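PDB 5T8V: sister chromatid cohesion protein from Chaetomium thermophilum, which probably loads cohesin onto chromatin as the Scc2-type cohesin loader, of which this chain is the C-terminal, HEAT-repeat part. Local coordinates for residues L416-P422 against K594-S598; A493-S498 against I599-R603; I310-Q315 against W421-L427; D480-L486 against K586-Q592. One frame throughout, in Å; residues are numbered along the deposited sequence.

Overall arrangement
From the N terminus, contact 3 closes first: the end of helix 305-315 meets the start of helix 423-440 and the residues just before it. Contact 1 opens on that same loop, shares W421 and P422 with contact 3 and so crosses it, and closes on helix 590-602. Contact 4 opens at D480 and closes at K586-Q592, wholly within the span of contact 1. Contact 2 starts at the far end of helix 481-494 and closes last, crossing contacts 1 and 4. Helix 590-602 is thus held along its length by contacts 4, 1 and 2, while contact 3 carries the connection on to helix 305-315.

Contact 1: residues L416-P422 against K594-S598; sequences LDNPDWP and KLSYS
The ring of Y597 lies against the loop 416-422, with the backbone of that loop bending round it. P419 covers one face: its CA stands over the middle of the ring, 4.1 Å from the centroid and 11° off the normal, a CH-pi contact, while P419 CB leans on Y597 CG at 4.1 Å. At the ring edge, near the ring plane, L416 O is 3.3 Å from Y597 CE2. The ring reaches this spot because Y597 CG stands anti to its backbone N (chi1 -174°), which sends the phenol outward from the helix until the OH arrives beside CA and CB of P422. What Y597 enters is a tight connection between helix 402-414 and helix 423-440 of the HEAT-repeat array: N418 to W421 form a type I beta turn, and N418 OD1 takes the backbone N of D420 at 2.9 Å, an Asx turn. One helical turn before Y597, K594 follows a different course. Its chain bends at chi2 and chi3 and slants across D417, and K594 NZ forms a salt bridge with D417 OD2 at 3.2 Å, its hydrogen bond weak. K594 CE meanwhile runs beside the carbonyl O of D417. Back on the helix, K594 O accepts both the N and the OG of S598, which approach from opposite faces of its plane. Helix 509-520 adds T513 against P419, and D420 pairs with R520.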
loop_
_atom_site.group_PDB
_atom_site.type_symbol
_atom_site.label_atom_id
_atom_site.label_comp_id
_atom_site.label_asym_id
_atom_site.label_seq_id
_atom_site.Cartn_x
_atom_site.Cartn_y
_atom_site.Cartn_z
ATOM N N LEU A 416 27.490 2.237 -6.198
ATOM C CA LEU A 416 26.986 1.423 -7.301
ATOM C C LEU A 416 27.441 1.970 -8.649
ATOM O O LEU A 416 28.037 1.248 -9.457
ATOM C CB LEU A 416 25.458 1.353 -7.239
ATOM C CG LEU A 416 24.751 0.642 -8.399
ATOM C CD1 LEU A 416 25.209 -0.807 -8.529
ATOM C CD2 LEU A 416 23.243 0.704 -8.218
ATOM N N ASP A 417 27.173 3.250 -8.908
ATOM C CA ASP A 417 27.485 3.865 -10.191
ATOM C C ASP A 417 28.841 4.555 -10.194
ATOM O O ASP A 417 29.053 5.492 -10.974
ATOM C CB ASP A 417 26.383 4.851 -10.586
ATOM C CG ASP A 417 26.225 5.986 -9.593
ATOM O OD1 ASP A 417 26.560 5.796 -8.403
ATOM O OD2 ASP A 417 25.757 7.071 -10.002
ATOM N N ASN A 418 29.770 4.112 -9.348
ATOM C CA ASN A 418 31.097 4.705 -9.290
ATOM C C ASN A 418 32.077 3.791 -10.010
ATOM O O ASN A 418 32.318 2.669 -9.538
ATOM C CB ASN A 418 31.529 4.913 -7.842
ATOM C CG ASN A 418 32.789 5.741 -7.727
ATOM O OD1 ASN A 418 33.666 5.681 -8.589
ATOM N ND2 ASN A 418 32.883 6.528 -6.663
ATOM N N PRO A 419 32.666 4.204 -11.138
ATOM C CA PRO A 419 33.578 3.294 -11.855
ATOM C C PRO A 419 34.806 2.908 -11.053
ATOM O O PRO A 419 35.468 1.923 -11.403
ATOM C CB PRO A 419 33.953 4.088 -13.114
ATOM C CG PRO A 419 33.688 5.512 -12.768
ATOM C CD PRO A 419 32.524 5.496 -11.830
ATOM N N ASP A 420 35.138 3.651 -9.994
ATOM C CA ASP A 420 36.238 3.264 -9.118
ATOM C C ASP A 420 35.925 2.010 -8.319
ATOM O O ASP A 420 36.844 1.404 -7.756
ATOM C CB ASP A 420 36.567 4.394 -8.141
ATOM C CG ASP A 420 37.206 5.581 -8.818
ATOM O OD1 ASP A 420 37.114 5.686 -10.059
ATOM O OD2 ASP A 420 37.800 6.415 -8.103
ATOM N N TRP A 421 34.658 1.605 -8.256
ATOM C CA TRP A 421 34.213 0.560 -7.333
ATOM C C TRP A 421 33.281 -0.407 -8.054
ATOM O O TRP A 421 32.101 -0.531 -7.715
ATOM C CB TRP A 421 33.533 1.189 -6.120
ATOM C CG TRP A 421 34.455 2.045 -5.316
ATOM C CD1 TRP A 421 34.515 3.407 -5.310
ATOM C CD2 TRP A 421 35.466 1.594 -4.405
ATOM N NE1 TRP A 421 35.498 3.833 -4.448
ATOM C CE2 TRP A 421 36.096 2.739 -3.880
ATOM C CE3 TRP A 421 35.898 0.332 -3.982
ATOM C CZ2 TRP A 421 37.132 2.663 -2.952
ATOM C CZ3 TRP A 421 36.928 0.259 -3.060
ATOM C CH2 TRP A 421 37.533 1.417 -2.556
ATOM N N PRO A 422 33.793 -1.125 -9.059
ATOM C CA PRO A 422 32.940 -2.073 -9.794
ATOM C C PRO A 422 32.462 -3.257 -8.966
ATOM O O PRO A 422 31.573 -3.985 -9.428
ATOM C CB PRO A 422 33.839 -2.533 -10.951
ATOM C CG PRO A 422 35.226 -2.262 -10.496
ATOM C CD PRO A 422 35.143 -1.037 -9.638
ATOM N N LYS A 594 30.862 8.621 -16.089
ATOM C CA LYS A 594 29.734 8.201 -15.268
ATOM C C LYS A 594 28.595 7.667 -16.131
ATOM O O LYS A 594 28.007 6.624 -15.819
ATOM C CB LYS A 594 29.260 9.365 -14.399
ATOM C CG LYS A 594 27.945 9.113 -13.680
ATOM C CD LYS A 594 28.005 9.537 -12.227
ATOM C CE LYS A 594 28.795 8.547 -11.398
ATOM N NZ LYS A 594 28.500 8.676 -9.939
ATOM N N LEU A 595 28.273 8.361 -17.225
ATOM C CA LEU A 595 27.220 7.875 -18.112
ATOM C C LEU A 595 27.599 6.537 -18.727
ATOM O O LEU A 595 26.764 5.631 -18.821
ATOM C CB LEU A 595 26.922 8.902 -19.208
ATOM C CG LEU A 595 25.886 8.488 -20.257
ATOM C CD1 LEU A 595 24.588 8.034 -19.610
ATOM C CD2 LEU A 595 25.618 9.637 -21.206
ATOM N N SER A 596 28.856 6.391 -19.151
ATOM C CA SER A 596 29.306 5.129 -19.731
ATOM C C SER A 596 29.107 3.981 -18.753
ATOM O O SER A 596 28.425 2.991 -19.054
ATOM C CB SER A 596 30.776 5.240 -20.137
ATOM O OG SER A 596 30.953 6.231 -21.130
ATOM N N TYR A 597 29.693 4.101 -17.561
ATOM C CA TYR A 597 29.587 3.025 -16.587
ATOM C C TYR A 597 28.137 2.764 -16.201
ATOM O O TYR A 597 27.756 1.613 -15.967
ATOM C CB TYR A 597 30.426 3.350 -15.350
ATOM C CG TYR A 597 30.474 2.214 -14.359
ATOM C CD1 TYR A 597 31.122 1.025 -14.671
ATOM C CD2 TYR A 597 29.867 2.324 -13.120
ATOM C CE1 TYR A 597 31.161 -0.020 -13.775
ATOM C CE2 TYR A 597 29.904 1.283 -12.216
ATOM C CZ TYR A 597 30.551 0.112 -12.551
ATOM O OH TYR A 597 30.592 -0.929 -11.652
ATOM N N SER A 598 27.311 3.810 -16.141
ATOM C CA SER A 598 25.901 3.609 -15.824
ATOM C C SER A 598 25.204 2.808 -16.918
ATOM O O SER A 598 24.393 1.919 -16.626
ATOM C CB SER A 598 25.215 4.959 -15.623
ATOM O OG SER A 598 25.873 5.722 -14.625
#

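Contact 2: residues A493-S498 against I599-R603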
loop_
_atom_site.group_PDB
_atom_site.type_symbol
_atom_site.label_atom_id
_atom_site.label_comp_id
_atom_site.label_asym_id
_atom_site.label_seq_id
_atom_site.Cartn_x
_atom_site.Cartn_y
_atom_site.Cartn_z
ATOM N N ALA A 493 19.491 1.455 -24.159
ATOM C CA ALA A 493 19.667 0.620 -22.976
ATOM C C ALA A 493 18.555 0.817 -21.956
ATOM O O ALA A 493 18.236 -0.117 -21.212
ATOM C CB ALA A 493 21.021 0.907 -22.326
ATOM N N LEU A 494 17.960 2.011 -21.892
ATOM C CA LEU A 494 16.858 2.225 -20.961
ATOM C C LEU A 494 15.705 1.278 -21.272
ATOM O O LEU A 494 15.207 0.573 -20.387
ATOM C CB LEU A 494 16.411 3.686 -21.007
ATOM C CG LEU A 494 17.355 4.626 -20.251
ATOM C CD1 LEU A 494 17.082 6.076 -20.606
ATOM C CD2 LEU A 494 17.229 4.413 -18.748
ATOM N N GLU A 495 15.265 1.253 -22.526
ATOM C CA GLU A 495 14.496 0.119 -23.007
ATOM C C GLU A 495 15.407 -1.103 -23.098
ATOM O O GLU A 495 16.634 -0.992 -23.133
ATOM C CB GLU A 495 13.875 0.424 -24.370
ATOM C CG GLU A 495 13.065 1.716 -24.409
ATOM C CD GLU A 495 11.913 1.720 -23.419
ATOM O OE1 GLU A 495 11.194 0.702 -23.333
ATOM O OE2 GLU A 495 11.731 2.742 -22.722
ATOM N N LEU A 496 14.797 -2.283 -23.133
ATOM C CA LEU A 496 15.590 -3.506 -23.137
ATOM C C LEU A 496 15.992 -3.902 -24.553
ATOM O O LEU A 496 16.120 -5.094 -24.853
ATOM C CB LEU A 496 14.822 -4.640 -22.464
ATOM C CG LEU A 496 14.525 -4.442 -20.972
ATOM C CD1 LEU A 496 13.654 -5.574 -20.446
ATOM C CD2 LEU A 496 15.813 -4.337 -20.162
ATOM N N LYS A 497 16.199 -2.918 -25.426
ATOM C CA LYS A 497 16.630 -3.204 -26.788
ATOM C C LYS A 497 18.003 -3.864 -26.782
ATOM O O LYS A 497 18.973 -3.305 -26.258
ATOM C CB LYS A 497 16.658 -1.917 -27.612
ATOM C CG LYS A 497 15.282 -1.435 -28.059
ATOM C CD LYS A 497 15.344 -0.053 -28.700
ATOM C CE LYS A 497 16.058 -0.072 -30.046
ATOM N NZ LYS A 497 15.305 -0.838 -31.077
ATOM N N SER A 498 18.083 -5.050 -27.382
ATOM C CA SER A 498 19.318 -5.825 -27.378
ATOM C C SER A 498 20.413 -5.105 -28.155
ATOM O O SER A 498 20.203 -4.675 -29.292
ATOM C CB SER A 498 19.071 -7.206 -27.989
ATOM O OG SER A 498 18.649 -7.092 -29.339
ATOM N N ILE A 599 25.504 3.108 -18.182
ATOM C CA ILE A 599 24.970 2.308 -19.281
ATOM C C ILE A 599 25.389 0.854 -19.121
ATOM O O ILE A 599 24.579 -0.064 -19.294
ATOM C CB ILE A 599 25.429 2.890 -20.631
ATOM C CG1 ILE A 599 24.740 4.231 -20.888
ATOM C CG2 ILE A 599 25.116 1.935 -21.774
ATOM C CD1 ILE A 599 25.476 5.116 -21.873
ATOM N N ILE A 600 26.659 0.619 -18.786
ATOM C CA ILE A 600 27.107 -0.748 -18.531
ATOM C C ILE A 600 26.273 -1.383 -17.425
ATOM O O ILE A 600 25.887 -2.557 -17.514
ATOM C CB ILE A 600 28.609 -0.758 -18.196
ATOM C CG1 ILE A 600 29.417 -0.352 -19.433
ATOM C CG2 ILE A 600 29.047 -2.140 -17.706
ATOM C CD1 ILE A 600 30.874 -0.098 -19.164
ATOM N N LEU A 601 25.975 -0.621 -16.372
ATOM C CA LEU A 601 25.224 -1.172 -15.249
ATOM C C LEU A 601 23.803 -1.539 -15.655
ATOM O O LEU A 601 23.269 -2.554 -15.197
ATOM C CB LEU A 601 25.211 -0.177 -14.088
ATOM C CG LEU A 601 26.515 -0.035 -13.299
ATOM C CD1 LEU A 601 26.393 1.096 -12.301
ATOM C CD2 LEU A 601 26.882 -1.332 -12.583
ATOM N N LEU A 602 23.169 -0.726 -16.503
ATOM C CA LEU A 602 21.806 -1.036 -16.920
ATOM C C LEU A 602 21.701 -2.409 -17.563
ATOM O O LEU A 602 20.620 -3.004 -17.551
ATOM C CB LEU A 602 21.286 0.023 -17.891
ATOM C CG LEU A 602 21.007 1.409 -17.307
ATOM C CD1 LEU A 602 20.564 2.354 -18.406
ATOM C CD2 LEU A 602 19.959 1.347 -16.205
ATOM N N ARG A 603 22.795 -2.926 -18.119
ATOM C CA ARG A 603 22.818 -4.253 -18.712
ATOM C C ARG A 603 23.440 -5.291 -17.790
ATOM O O ARG A 603 23.645 -6.434 -18.211
ATOM C CB ARG A 603 23.575 -4.218 -20.040
ATOM C CG ARG A 603 23.099 -3.134 -20.995
ATOM C CD ARG A 603 21.614 -3.249 -21.301
ATOM N NE ARG A 603 21.277 -4.542 -21.889
ATOM C CZ ARG A 603 20.095 -4.837 -22.418
ATOM N NH1 ARG A 603 19.131 -3.928 -22.442
ATOM N NH2 ARG A 603 19.877 -6.038 -22.932
#
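NH1 of R603 is the polar atom round which the segment 493-498 gathers, though loosely: the carbonyl oxygen of K497 is 3.9 Å from R603 NH1 and that of A493 is 4.1 Å away, both too far for hydrogen bonds. The nearest atom is a carbon, L496 CA, 3.6 Å from R603 NH1 at the edge of the guanidinium and in its plane. L496 CD2 lies 4.0 Å from R603 NH1. R603 gets there by folding back: chi2 (-57°) and chi3 (-59°) both bend the chain, which carries the planar end toward the turn after helix 481-494 and lays R603 CD near the methyl of A493. The rest is apolar. A493 points its CB at helix 590-602, where it meets I599 CG2 at 4.3 Å and L602 CD1 at 4.2 Å. L602 CD1 also touches L494 CD2, 3.9 Å away, the two leucines crossing obliquely. Both helices end here, and the contact joins their C-terminal ends in the HEAT-repeat stack, with M503 of helix 500-503 lying on I599 and R603. E608 offers R603 NE only a long, weak ion pair. Residues 495-498 are poorly ordered, and the guanidinium should be read accordingly: its charge probably feels the carbonyl-rich end of helix 481-494 as diffuse attraction, while the methyl contacts of A493 and L602 give the more definite fit.

Contact 3: residues I310-Q315 against W421-L427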
loop_
_atom_site.group_PDB
_atom_site.type_symbol
_atom_site.label_atom_id
_atom_site.label_comp_id
_atom_site.label_asym_id
_atom_site.label_seq_id
_atom_site.Cartn_x
_atom_site.Cartn_y
_atom_site.Cartn_z
ATOM N N ILE A 310 36.487 -4.231 1.884
ATOM C CA ILE A 310 35.763 -5.385 1.352
ATOM C C ILE A 310 35.721 -5.321 -0.169
ATOM O O ILE A 310 36.129 -6.260 -0.867
ATOM C CB ILE A 310 34.347 -5.443 1.952
ATOM C CG1 ILE A 310 34.406 -5.792 3.444
ATOM C CG2 ILE A 310 33.464 -6.436 1.191
ATOM C CD1 ILE A 310 34.851 -7.217 3.750
ATOM N N MET A 311 35.236 -4.200 -0.705
ATOM C CA MET A 311 35.129 -4.076 -2.153
ATOM C C MET A 311 36.493 -4.228 -2.815
ATOM O O MET A 311 36.625 -4.935 -3.822
ATOM C CB MET A 311 34.489 -2.738 -2.512
ATOM C CG MET A 311 33.111 -2.557 -1.891
ATOM S SD MET A 311 32.410 -0.934 -2.193
ATOM C CE MET A 311 32.016 -1.106 -3.910
ATOM N N ARG A 312 37.524 -3.599 -2.248
ATOM C CA ARG A 312 38.871 -3.746 -2.792
ATOM C C ARG A 312 39.279 -5.213 -2.868
ATOM O O ARG A 312 39.820 -5.666 -3.882
ATOM C CB ARG A 312 39.871 -2.961 -1.944
ATOM C CG ARG A 312 39.895 -1.473 -2.237
ATOM C CD ARG A 312 41.166 -0.831 -1.705
ATOM N NE ARG A 312 42.360 -1.375 -2.342
ATOM C CZ ARG A 312 43.600 -1.008 -2.039
ATOM N NH1 ARG A 312 43.816 -0.093 -1.103
ATOM N NH2 ARG A 312 44.628 -1.558 -2.672
ATOM N N LEU A 313 39.031 -5.969 -1.796
ATOM C CA LEU A 313 39.330 -7.397 -1.812
ATOM C C LEU A 313 38.566 -8.100 -2.922
ATOM O O LEU A 313 39.088 -9.024 -3.557
ATOM C CB LEU A 313 38.992 -8.025 -0.459
ATOM C CG LEU A 313 39.756 -7.520 0.768
ATOM C CD1 LEU A 313 39.384 -8.349 1.988
ATOM C CD2 LEU A 313 41.254 -7.551 0.537
ATOM N N VAL A 314 37.325 -7.678 -3.173
ATOM C CA VAL A 314 36.571 -8.284 -4.265
ATOM C C VAL A 314 37.203 -7.956 -5.613
ATOM O O VAL A 314 37.115 -8.758 -6.550
ATOM C CB VAL A 314 35.099 -7.841 -4.213
ATOM C CG1 VAL A 314 34.332 -8.371 -5.427
ATOM C CG2 VAL A 314 34.452 -8.321 -2.926
ATOM N N GLN A 315 37.847 -6.793 -5.747
ATOM C CA GLN A 315 38.417 -6.403 -7.035
ATOM C C GLN A 315 39.861 -6.854 -7.218
ATOM O O GLN A 315 40.382 -6.758 -8.335
ATOM C CB GLN A 315 38.353 -4.884 -7.239
ATOM C CG GLN A 315 37.285 -4.181 -6.438
ATOM C CD GLN A 315 36.903 -2.831 -7.002
ATOM O OE1 GLN A 315 35.728 -2.464 -7.014
ATOM N NE2 GLN A 315 37.895 -2.070 -7.446
ATOM N N TRP A 421 34.658 1.605 -8.256
ATOM C CA TRP A 421 34.213 0.560 -7.333
ATOM C C TRP A 421 33.281 -0.407 -8.054
ATOM O O TRP A 421 32.101 -0.531 -7.715
ATOM C CB TRP A 421 33.533 1.189 -6.120
ATOM C CG TRP A 421 34.455 2.045 -5.316
ATOM C CD1 TRP A 421 34.515 3.407 -5.310
ATOM C CD2 TRP A 421 35.466 1.594 -4.405
ATOM N NE1 TRP A 421 35.498 3.833 -4.448
ATOM C CE2 TRP A 421 36.096 2.739 -3.880
ATOM C CE3 TRP A 421 35.898 0.332 -3.982
ATOM C CZ2 TRP A 421 37.132 2.663 -2.952
ATOM C CZ3 TRP A 421 36.928 0.259 -3.060
ATOM C CH2 TRP A 421 37.533 1.417 -2.556
ATOM N N PRO A 422 33.793 -1.125 -9.059
ATOM C CA PRO A 422 32.940 -2.073 -9.794
ATOM C C PRO A 422 32.462 -3.257 -8.966
ATOM O O PRO A 422 31.573 -3.985 -9.428
ATOM C CB PRO A 422 33.839 -2.533 -10.951
ATOM C CG PRO A 422 35.226 -2.262 -10.496
ATOM C CD PRO A 422 35.143 -1.037 -9.638
ATOM N N ALA A 423 33.005 -3.476 -7.769
ATOM C CA ALA A 423 32.537 -4.570 -6.927
ATOM C C ALA A 423 31.202 -4.273 -6.259
ATOM O O ALA A 423 30.585 -5.195 -5.713
ATOM C CB ALA A 423 33.580 -4.895 -5.858
ATOM N N ALA A 424 30.745 -3.021 -6.284
ATOM C CA ALA A 424 29.439 -2.698 -5.721
ATOM C C ALA A 424 28.334 -3.457 -6.442
ATOM O O ALA A 424 27.452 -4.046 -5.807
ATOM C CB ALA A 424 29.187 -1.191 -5.804
ATOM N N GLU A 425 28.359 -3.449 -7.776
ATOM C CA GLU A 425 27.324 -4.141 -8.530
ATOM C C GLU A 425 27.392 -5.645 -8.315
ATOM O O GLU A 425 26.364 -6.323 -8.401
ATOM C CB GLU A 425 27.440 -3.812 -10.019
ATOM C CG GLU A 425 26.391 -4.494 -10.904
ATOM C CD GLU A 425 26.761 -5.917 -11.285
ATOM O OE1 GLU A 425 27.959 -6.269 -11.198
ATOM O OE2 GLU A 425 25.853 -6.687 -11.665
ATOM N N LEU A 426 28.579 -6.187 -8.047
ATOM C CA LEU A 426 28.706 -7.627 -7.851
ATOM C C LEU A 426 28.180 -8.042 -6.481
ATOM O O LEU A 426 27.395 -8.995 -6.365
ATOM C CB LEU A 426 30.166 -8.047 -8.025
ATOM C CG LEU A 426 30.491 -9.525 -7.803
ATOM C CD1 LEU A 426 29.595 -10.423 -8.638
ATOM C CD2 LEU A 426 31.952 -9.782 -8.127
ATOM N N LEU A 427 28.596 -7.328 -5.434
ATOM C CA LEU A 427 28.079 -7.598 -4.098
ATOM C C LEU A 427 26.567 -7.418 -4.055
ATOM O O LEU A 427 25.839 -8.273 -3.534
ATOM C CB LEU A 427 28.765 -6.681 -3.088
ATOM C CG LEU A 427 30.252 -6.961 -2.865
ATOM C CD1 LEU A 427 30.939 -5.754 -2.262
ATOM C CD2 LEU A 427 30.424 -8.173 -1.967
#
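M311 sets CG beside its backbone N (chi1 -58°), runs straight through chi2 and bends at chi3 (73°), which brings CE against A424 at the start of helix 423-440 while the sulfur stays beside W421. M311 SD is 4.9 Å from the centroid of the six-membered ring of W421, an oblique Met-aromatic contact, and M311 CE rests against W421 CB and A424 CB. R312, the next residue, brings CG to within 3.5 Å of W421 CZ3, whereas its guanidinium turns elsewhere, to a salt bridge with D259. Further along, V314 splits its two methyls: CG1 meets A423 CB at 3.6 Å and also L426 CD2, and CG2 meets L427 CD2. Helices 310-315 and 423-427 run nearly at right angles (94°) with their axes 9.6 Å apart; A423 and M311 have the nearest CA atoms across the pair, 5.5 Å apart. The polar link is made by Q315, whose chain is extended beyond CG and crosses P422 at about a right angle. Q315 OE1 accepts the N-H of A423 at 3.0 Å, the donor tilted somewhat from the carbonyl plane. With an alanine in place of Q315, the A423 N-H is likely to lose its acceptor and the flank of the P422 ring to be uncovered. In this buried joint of the HEAT-repeat array, then, a single amide answers a backbone N-H near the start of helix 423-440, and methyls, sulfur and indole supply the rest.

Contact 4: residues D480-L486 against K586-Q592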
loop_
_atom_site.group_PDB
_atom_site.type_symbol
_atom_site.label_atom_id
_atom_site.label_comp_id
_atom_site.label_asym_id
_atom_site.label_seq_id
_atom_site.Cartn_x
_atom_site.Cartn_y
_atom_site.Cartn_z
ATOM N N ASP A 480 29.706 16.532 -29.231
ATOM C CA ASP A 480 30.806 15.628 -28.924
ATOM C C ASP A 480 30.459 14.244 -29.451
ATOM O O ASP A 480 29.386 13.715 -29.148
ATOM C CB ASP A 480 31.068 15.596 -27.413
ATOM C CG ASP A 480 32.259 14.739 -27.038
ATOM O OD1 ASP A 480 32.335 13.577 -27.489
ATOM O OD2 ASP A 480 33.122 15.236 -26.283
ATOM N N GLU A 481 31.371 13.664 -30.234
ATOM C CA GLU A 481 31.109 12.366 -30.851
ATOM C C GLU A 481 30.801 11.316 -29.793
ATOM O O GLU A 481 29.799 10.592 -29.886
ATOM C CB GLU A 481 32.308 11.926 -31.694
ATOM C CG GLU A 481 32.925 13.013 -32.557
ATOM C CD GLU A 481 34.077 12.500 -33.392
ATOM O OE1 GLU A 481 33.916 11.453 -34.056
ATOM O OE2 GLU A 481 35.149 13.141 -33.371
ATOM N N LEU A 482 31.660 11.216 -28.777
ATOM C CA LEU A 482 31.435 10.243 -27.716
ATOM C C LEU A 482 30.116 10.505 -27.006
ATOM O O LEU A 482 29.367 9.568 -26.714
ATOM C CB LEU A 482 32.592 10.271 -26.718
ATOM C CG LEU A 482 32.466 9.315 -25.526
ATOM C CD1 LEU A 482 32.357 7.869 -25.984
ATOM C CD2 LEU A 482 33.641 9.484 -24.584
ATOM N N SER A 483 29.810 11.773 -26.717
ATOM C CA SER A 483 28.548 12.085 -26.057
ATOM C C SER A 483 27.364 11.626 -26.896
ATOM O O SER A 483 26.370 11.127 -26.357
ATOM C CB SER A 483 28.450 13.582 -25.774
ATOM O OG SER A 483 29.495 14.007 -24.916
ATOM N N LEU A 484 27.449 11.784 -28.217
ATOM C CA LEU A 484 26.374 11.313 -29.086
ATOM C C LEU A 484 26.246 9.796 -29.015
ATOM O O LEU A 484 25.146 9.261 -28.818
ATOM C CB LEU A 484 26.626 11.768 -30.526
ATOM C CG LEU A 484 26.545 13.272 -30.807
ATOM C CD1 LEU A 484 26.935 13.563 -32.247
ATOM C CD2 LEU A 484 25.156 13.811 -30.522
ATOM N N PHE A 485 27.365 9.086 -29.175
ATOM C CA PHE A 485 27.332 7.628 -29.103
ATOM C C PHE A 485 26.720 7.161 -27.788
ATOM O O PHE A 485 25.832 6.300 -27.771
ATOM C CB PHE A 485 28.745 7.071 -29.269
ATOM C CG PHE A 485 28.816 5.574 -29.226
ATOM C CD1 PHE A 485 28.621 4.826 -30.373
ATOM C CD2 PHE A 485 29.084 4.913 -28.041
ATOM C CE1 PHE A 485 28.689 3.446 -30.337
ATOM C CE2 PHE A 485 29.153 3.537 -27.999
ATOM C CZ PHE A 485 28.956 2.802 -29.147
ATOM N N LEU A 486 27.181 7.729 -26.673
ATOM C CA LEU A 486 26.645 7.359 -25.371
ATOM C C LEU A 486 25.172 7.712 -25.248
ATOM O O LEU A 486 24.429 7.016 -24.554
ATOM C CB LEU A 486 27.435 8.052 -24.260
ATOM C CG LEU A 486 28.903 7.665 -24.096
ATOM C CD1 LEU A 486 29.557 8.564 -23.059
ATOM C CD2 LEU A 486 29.045 6.202 -23.703
ATOM N N LYS A 586 41.074 9.786 -26.800
ATOM C CA LYS A 586 40.686 11.114 -26.361
ATOM C C LYS A 586 40.470 11.128 -24.848
ATOM O O LYS A 586 40.370 10.087 -24.193
ATOM C CB LYS A 586 39.418 11.566 -27.082
ATOM C CG LYS A 586 39.564 11.639 -28.593
ATOM C CD LYS A 586 38.250 12.002 -29.265
ATOM C CE LYS A 586 38.412 12.118 -30.773
ATOM N NZ LYS A 586 37.133 12.475 -31.448
ATOM N N ASP A 587 40.401 12.333 -24.292
ATOM C CA ASP A 587 40.159 12.494 -22.868
ATOM C C ASP A 587 38.666 12.393 -22.584
ATOM O O ASP A 587 37.841 12.957 -23.308
ATOM C CB ASP A 587 40.706 13.835 -22.379
ATOM C CG ASP A 587 40.767 13.925 -20.866
ATOM O OD1 ASP A 587 41.777 13.475 -20.285
ATOM O OD2 ASP A 587 39.809 14.448 -20.257
ATOM N N VAL A 588 38.323 11.662 -21.526
ATOM C CA VAL A 588 36.936 11.416 -21.147
ATOM C C VAL A 588 36.604 12.282 -19.942
ATOM O O VAL A 588 37.359 12.313 -18.961
ATOM C CB VAL A 588 36.700 9.928 -20.837
ATOM C CG1 VAL A 588 35.235 9.672 -20.502
ATOM C CG2 VAL A 588 37.137 9.067 -22.008
ATOM N N SER A 589 35.480 12.983 -20.011
ATOM C CA SER A 589 35.044 13.806 -18.898
ATOM C C SER A 589 34.366 12.942 -17.837
ATOM O O SER A 589 33.767 11.912 -18.158
ATOM C CB SER A 589 34.075 14.877 -19.377
ATOM O OG SER A 589 32.960 14.290 -20.023
ATOM N N PRO A 590 34.438 13.341 -16.564
ATOM C CA PRO A 590 33.775 12.538 -15.524
ATOM C C PRO A 590 32.303 12.311 -15.806
ATOM O O PRO A 590 31.736 11.307 -15.357
ATOM C CB PRO A 590 33.998 13.361 -14.247
ATOM C CG PRO A 590 34.284 14.743 -14.719
ATOM C CD PRO A 590 34.994 14.591 -16.024
ATOM N N LEU A 591 31.668 13.216 -16.550
ATOM C CA LEU A 591 30.278 13.015 -16.943
ATOM C C LEU A 591 30.165 11.897 -17.971
ATOM O O LEU A 591 29.320 11.002 -17.845
ATOM C CB LEU A 591 29.705 14.320 -17.495
ATOM C CG LEU A 591 28.189 14.489 -17.427
ATOM C CD1 LEU A 591 27.735 14.661 -15.986
ATOM C CD2 LEU A 591 27.757 15.675 -18.274
ATOM N N GLN A 592 31.019 11.926 -18.998
ATOM C CA GLN A 592 31.017 10.858 -19.992
ATOM C C GLN A 592 31.349 9.515 -19.354
ATOM O O GLN A 592 30.774 8.485 -19.725
ATOM C CB GLN A 592 32.013 11.177 -21.105
ATOM C CG GLN A 592 31.584 12.303 -22.016
ATOM C CD GLN A 592 32.660 12.685 -23.010
ATOM O OE1 GLN A 592 33.851 12.518 -22.747
ATOM N NE2 GLN A 592 32.245 13.196 -24.164
#
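Q592 stretches straight out beyond CG (chi2 174°) and sets its amide between two helix starts. Q592 NE2 gives a hydrogen bond of 3.0 Å, 164° at the hydrogen, to S483 OG, which lies in the amide plane. The other end turns home: Q592 OE1 accepts the backbone N of S589 at 3.2 Å. L482, with CG anti to its backbone N (chi1 179°), slants across the amide, CD2 3.7 Å from Q592 CD, and the L486 side chain crosses Q592 at about a right angle, CD1 3.6 Å from Q592 O. A leucine in place of Q592 would probably leave S483 OG without this donor and the N-H of S589 without its acceptor. On the exposed side, the extended K586 brings NZ to E481 OE2 at 2.8 Å, a salt bridge whose lysine is poorly ordered. D480 is the N-cap of helix 481-494, its OD1 taking S483 N from above the carboxylate plane. At the N-cap of helix 590-602, S589 OG receives Q592 N while Q592 OE1 receives S589 N, the reciprocal pair of a capping box.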